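Local coordinates for protein aminofutalosine deaminase (Helicobacter pylori, PDB 7LKK) that deaminates aminofutalosine in the menaquinone pathway, using a metal-dependent active site of the amidohydrolase family, at residues S22-L34 with A357-A369. Numbering follows the deposited sequence.
Sequences SLVFLCNEKCEVL and AKIALLGATRHGA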
loop_
_atom_site.group_PDB
_atom_site.type_symbol
_atom_site.label_atom_id
_atom_site.label_comp_id
_atom_site.label_asym_id
_atom_site.label_seq_id
_atom_site.Cartn_x
_atom_site.Cartn_y
_atom_site.Cartn_z
ATOM N N SER A 22 22.564 -3.685 15.105
ATOM C CA SER A 22 22.287 -2.495 15.903
ATOM C C SER A 22 20.930 -2.582 16.584
ATOM O O SER A 22 20.746 -2.036 17.677
ATOM C CB SER A 22 22.354 -1.244 15.024
ATOM O OG SER A 22 23.606 -1.144 14.370
ATOM N N LEU A 23 19.971 -3.249 15.950
ATOM C CA LEU A 23 18.637 -3.436 16.499
ATOM C C LEU A 23 18.254 -4.897 16.341
ATOM O O LEU A 23 18.470 -5.484 15.275
ATOM C CB LEU A 23 17.616 -2.535 15.796
ATOM C CG LEU A 23 17.813 -1.028 15.980
ATOM C CD1 LEU A 23 17.096 -0.256 14.880
ATOM C CD2 LEU A 23 17.323 -0.593 17.352
ATOM N N VAL A 24 17.701 -5.481 17.398
ATOM C CA VAL A 24 17.225 -6.858 17.388
ATOM C C VAL A 24 15.771 -6.859 17.835
ATOM O O VAL A 24 15.448 -6.331 18.905
ATOM C CB VAL A 24 18.072 -7.769 18.296
ATOM C CG1 VAL A 24 17.501 -9.180 18.314
ATOM C CG2 VAL A 24 19.520 -7.780 17.836
ATOM N N PHE A 25 14.899 -7.440 17.016
ATOM C CA PHE A 25 13.487 -7.596 17.349
ATOM C C PHE A 25 13.292 -9.011 17.879
ATOM O O PHE A 25 13.419 -9.984 17.127
ATOM C CB PHE A 25 12.596 -7.346 16.132
ATOM C CG PHE A 25 12.677 -5.946 15.584
ATOM C CD1 PHE A 25 13.275 -4.924 16.307
ATOM C CD2 PHE A 25 12.139 -5.651 14.339
ATOM C CE1 PHE A 25 13.344 -3.644 15.793
ATOM C CE2 PHE A 25 12.203 -4.374 13.824
ATOM C CZ PHE A 25 12.805 -3.368 14.551
ATOM N N LEU A 26 12.988 -9.130 19.175
ATOM C CA LEU A 26 12.788 -10.452 19.760
ATOM C C LEU A 26 11.484 -11.084 19.296
ATOM O O LEU A 26 11.394 -12.314 19.198
ATOM C CB LEU A 26 12.806 -10.365 21.285
ATOM C CG LEU A 26 14.136 -10.051 21.966
ATOM C CD1 LEU A 26 14.045 -10.388 23.444
ATOM C CD2 LEU A 26 15.274 -10.816 21.310
ATOM N N CYS A 27 10.474 -10.261 19.012
ATOM C CA CYS A 27 9.147 -10.731 18.615
ATOM C C CYS A 27 8.544 -11.663 19.662
ATOM O O CYS A 27 7.885 -12.654 19.336
ATOM C CB CYS A 27 9.181 -11.395 17.239
ATOM S SG CYS A 27 9.572 -10.237 15.914
ATOM N N ASN A 28 8.788 -11.359 20.932
ATOM C CA ASN A 28 7.909 -11.887 21.958
ATOM C C ASN A 28 6.637 -11.047 21.987
ATOM O O ASN A 28 6.530 -10.019 21.311
ATOM C CB ASN A 28 8.608 -11.906 23.322
ATOM C CG ASN A 28 9.314 -10.595 23.651
ATOM O OD1 ASN A 28 9.133 -9.586 22.972
ATOM N ND2 ASN A 28 10.124 -10.614 24.703
ATOM N N GLU A 29 5.652 -11.491 22.771
ATOM C CA GLU A 29 4.393 -10.756 22.812
ATOM C C GLU A 29 4.591 -9.334 23.317
ATOM O O GLU A 29 3.799 -8.449 22.978
ATOM C CB GLU A 29 3.368 -11.493 23.677
ATOM C CG GLU A 29 2.871 -12.815 23.091
ATOM C CD GLU A 29 2.272 -12.684 21.694
ATOM O OE1 GLU A 29 1.686 -11.628 21.378
ATOM O OE2 GLU A 29 2.385 -13.649 20.909
ATOM N N LYS A 30 5.641 -9.095 24.110
ATOM C CA LYS A 30 6.014 -7.740 24.492
ATOM C C LYS A 30 6.576 -6.944 23.319
ATOM O O LYS A 30 6.607 -5.710 23.382
ATOM C CB LYS A 30 7.040 -7.787 25.626
ATOM C CG LYS A 30 6.435 -8.027 26.992
ATOM C CD LYS A 30 7.510 -8.232 28.047
ATOM C CE LYS A 30 8.531 -7.106 28.039
ATOM N NZ LYS A 30 9.582 -7.310 29.078
ATOM N N CYS A 31 7.024 -7.627 22.259
ATOM C CA CYS A 31 7.643 -6.990 21.096
ATOM C C CYS A 31 8.890 -6.207 21.505
ATOM O O CYS A 31 9.061 -5.035 21.167
ATOM C CB CYS A 31 6.639 -6.102 20.356
ATOM S SG CYS A 31 6.845 -6.100 18.573
ATOM N N GLU A 32 9.771 -6.882 22.240
ATOM C CA GLU A 32 10.972 -6.252 22.771
ATOM C C GLU A 32 11.930 -5.852 21.656
ATOM O O GLU A 32 12.143 -6.601 20.697
ATOM C CB GLU A 32 11.672 -7.204 23.738
ATOM C CG GLU A 32 12.241 -6.543 24.973
ATOM C CD GLU A 32 12.632 -7.558 26.027
ATOM O OE1 GLU A 32 11.816 -8.461 26.303
ATOM O OE2 GLU A 32 13.752 -7.457 26.569
ATOM N N VAL A 33 12.504 -4.658 21.783
ATOM C CA VAL A 33 13.525 -4.162 20.868
ATOM C C VAL A 33 14.801 -3.942 21.666
ATOM O O VAL A 33 14.788 -3.246 22.688
ATOM C CB VAL A 33 13.088 -2.864 20.167
ATOM C CG1 VAL A 33 14.218 -2.334 19.296
ATOM C CG2 VAL A 33 11.838 -3.107 19.331
ATOM N N LEU A 34 15.896 -4.532 21.201
ATOM C CA LEU A 34 17.171 -4.475 21.898
ATOM C C LEU A 34 18.238 -3.899 20.978
ATOM O O LEU A 34 18.233 -4.154 19.769
ATOM C CB LEU A 34 17.589 -5.863 22.391
ATOM C CG LEU A 34 16.641 -6.469 23.428
ATOM C CD1 LEU A 34 16.951 -7.941 23.661
ATOM C CD2 LEU A 34 16.714 -5.684 24.730
ATOM N N ALA A 357 1.944 -1.084 14.215
ATOM C CA ALA A 357 3.199 -1.660 13.743
ATOM C C ALA A 357 3.598 -2.870 14.579
ATOM O O ALA A 357 4.171 -3.835 14.057
ATOM C CB ALA A 357 4.302 -0.601 13.756
ATOM N N LYS A 358 3.318 -2.831 15.884
ATOM C CA LYS A 358 3.593 -3.989 16.729
ATOM C C LYS A 358 2.707 -5.168 16.347
ATOM O O LYS A 358 3.173 -6.311 16.291
ATOM C CB LYS A 358 3.383 -3.633 18.201
ATOM C CG LYS A 358 4.285 -2.532 18.729
ATOM C CD LYS A 358 3.935 -2.204 20.175
ATOM C CE LYS A 358 4.776 -1.053 20.706
ATOM N NZ LYS A 358 4.308 -0.597 22.046
ATOM N N ILE A 359 1.426 -4.903 16.084
ATOM C CA ILE A 359 0.516 -5.959 15.656
ATOM C C ILE A 359 0.971 -6.550 14.328
ATOM O O ILE A 359 0.945 -7.773 14.134
ATOM C CB ILE A 359 -0.923 -5.414 15.583
ATOM C CG1 ILE A 359 -1.451 -5.150 16.993
ATOM C CG2 ILE A 359 -1.838 -6.371 14.833
ATOM C CD1 ILE A 359 -2.767 -4.423 17.028
ATOM N N ALA A 360 1.416 -5.694 13.405
ATOM C CA ALA A 360 1.864 -6.172 12.099
ATOM C C ALA A 360 3.090 -7.067 12.229
ATOM O O ALA A 360 3.158 -8.142 11.619
ATOM C CB ALA A 360 2.158 -4.982 11.182
ATOM N N LEU A 361 4.068 -6.647 13.037
ATOM C CA LEU A 361 5.292 -7.429 13.194
ATOM C C LEU A 361 5.010 -8.772 13.856
ATOM O O LEU A 361 5.472 -9.816 13.382
ATOM C CB LEU A 361 6.324 -6.637 13.998
ATOM C CG LEU A 361 7.646 -7.350 14.297
ATOM C CD1 LEU A 361 8.315 -7.809 13.011
ATOM C CD2 LEU A 361 8.582 -6.449 15.098
ATOM N N LEU A 362 4.265 -8.765 14.966
ATOM C CA LEU A 362 3.904 -10.022 15.614
ATOM C C LEU A 362 3.003 -10.866 14.722
ATOM O O LEU A 362 3.063 -12.101 14.767
ATOM C CB LEU A 362 3.223 -9.752 16.957
ATOM C CG LEU A 362 4.087 -9.077 18.026
ATOM C CD1 LEU A 362 3.338 -8.965 19.346
ATOM C CD2 LEU A 362 5.395 -9.827 18.205
ATOM N N GLY A 363 2.158 -10.221 13.914
ATOM C CA GLY A 363 1.342 -10.943 12.955
ATOM C C GLY A 363 2.144 -11.655 11.887
ATOM O O GLY A 363 1.650 -12.615 11.286
ATOM N N ALA A 364 3.369 -11.201 11.628
ATOM C CA ALA A 364 4.231 -11.809 10.627
ATOM C C ALA A 364 5.267 -12.749 11.222
ATOM O O ALA A 364 6.009 -13.383 10.465
ATOM C CB ALA A 364 4.946 -10.725 9.813
ATOM N N THR A 365 5.349 -12.847 12.548
ATOM C CA THR A 365 6.365 -13.683 13.175
ATOM C C THR A 365 5.744 -14.650 14.177
ATOM O O THR A 365 5.326 -15.751 13.802
ATOM C CB THR A 365 7.434 -12.818 13.853
ATOM O OG1 THR A 365 6.823 -11.943 14.810
ATOM C CG2 THR A 365 8.185 -11.985 12.816
ATOM N N ARG A 366 5.669 -14.240 15.447
ATOM C CA ARG A 366 5.299 -15.168 16.515
ATOM C C ARG A 366 3.903 -15.748 16.313
ATOM O O ARG A 366 3.689 -16.950 16.519
ATOM C CB ARG A 366 5.386 -14.463 17.869
ATOM C CG ARG A 366 5.223 -15.389 19.060
ATOM C CD ARG A 366 5.476 -14.658 20.371
ATOM N NE ARG A 366 5.697 -15.593 21.471
ATOM C CZ ARG A 366 4.725 -16.143 22.191
ATOM N NH1 ARG A 366 3.457 -15.854 21.930
ATOM N NH2 ARG A 366 5.021 -16.986 23.170
ATOM N N HIS A 367 2.940 -14.916 15.909
ATOM C CA HIS A 367 1.565 -15.390 15.786
ATOM C C HIS A 367 1.430 -16.417 14.669
ATOM O O HIS A 367 0.749 -17.435 14.835
ATOM C CB HIS A 367 0.619 -14.208 15.558
ATOM C CG HIS A 367 0.507 -13.292 16.737
ATOM N ND1 HIS A 367 -0.371 -12.229 16.773
ATOM C CD2 HIS A 367 1.168 -13.273 17.919
ATOM C CE1 HIS A 367 -0.248 -11.598 17.928
ATOM N NE2 HIS A 367 0.679 -12.213 18.641
ATOM N N GLY A 368 2.065 -16.166 13.523
ATOM C CA GLY A 368 2.026 -17.136 12.442
ATOM C C GLY A 368 2.716 -18.437 12.805
ATOM O O GLY A 368 2.276 -19.517 12.404
ATOM N N ALA A 369 3.809 -18.349 13.567
ATOM C CA ALA A 369 4.475 -19.556 14.045
ATOM C C ALA A 369 3.549 -20.377 14.933
ATOM O O ALA A 369 3.502 -21.607 14.823
ATOM C CB ALA A 369 5.753 -19.190 14.799
HETATM O O HOH W 1 5.348 -3.120 23.739
#
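Leu362 is the bump and the hairpin loop 26-32 the hollow in this example of a beta-hairpin seated against a helix break. Leu362 CD2 enters where the loop curls, 3.3 Å from Asn28 O, in a corner formed by that oxygen, Cys27 CA and Cys31 SG; Leu362 CD1 touches both the backbone O and OE1 of Glu29. The complementary bumps are the two cysteines. Cys27 SG settles against Leu361 and Thr365, 3.8 Å from Leu361 CG, and Cys31 SG bridges the CD2 methyls of Leu361 and Leu362. With CG anti to the backbone N (chi1 178°), Leu361 leans to the hairpin and sets CD2 against Phe25 CD2 at 3.7 Å. Arg366 CD covers Cys27 O, which is buried without a hydrogen-bond partner.

At the exposed side, Glu29 bends at chi2. The syn lone pair of OE1 takes a nearly straight hydrogen bond (173°) from His367 NE2 at 3.0 Å, carboxylate and ring almost coplanar. OE2 presents its anti lone pair to Arg366 NH1, 2.7 Å away, in a less straight salt bridge; carboxylate and guanidinium planes stand 84° apart, OE2 tilted from the latter. Both partners are themselves held, Arg366 NE by Glu378 and His367 ND1 by Val323 O.

Far from the iron site, the contact joins the N-terminal hairpin to the junction of helices 353-364 and 366-371; helix 401-408 packs on Phe25 and Cys31, and strand 69-80 pairs in parallel with strand 23-25.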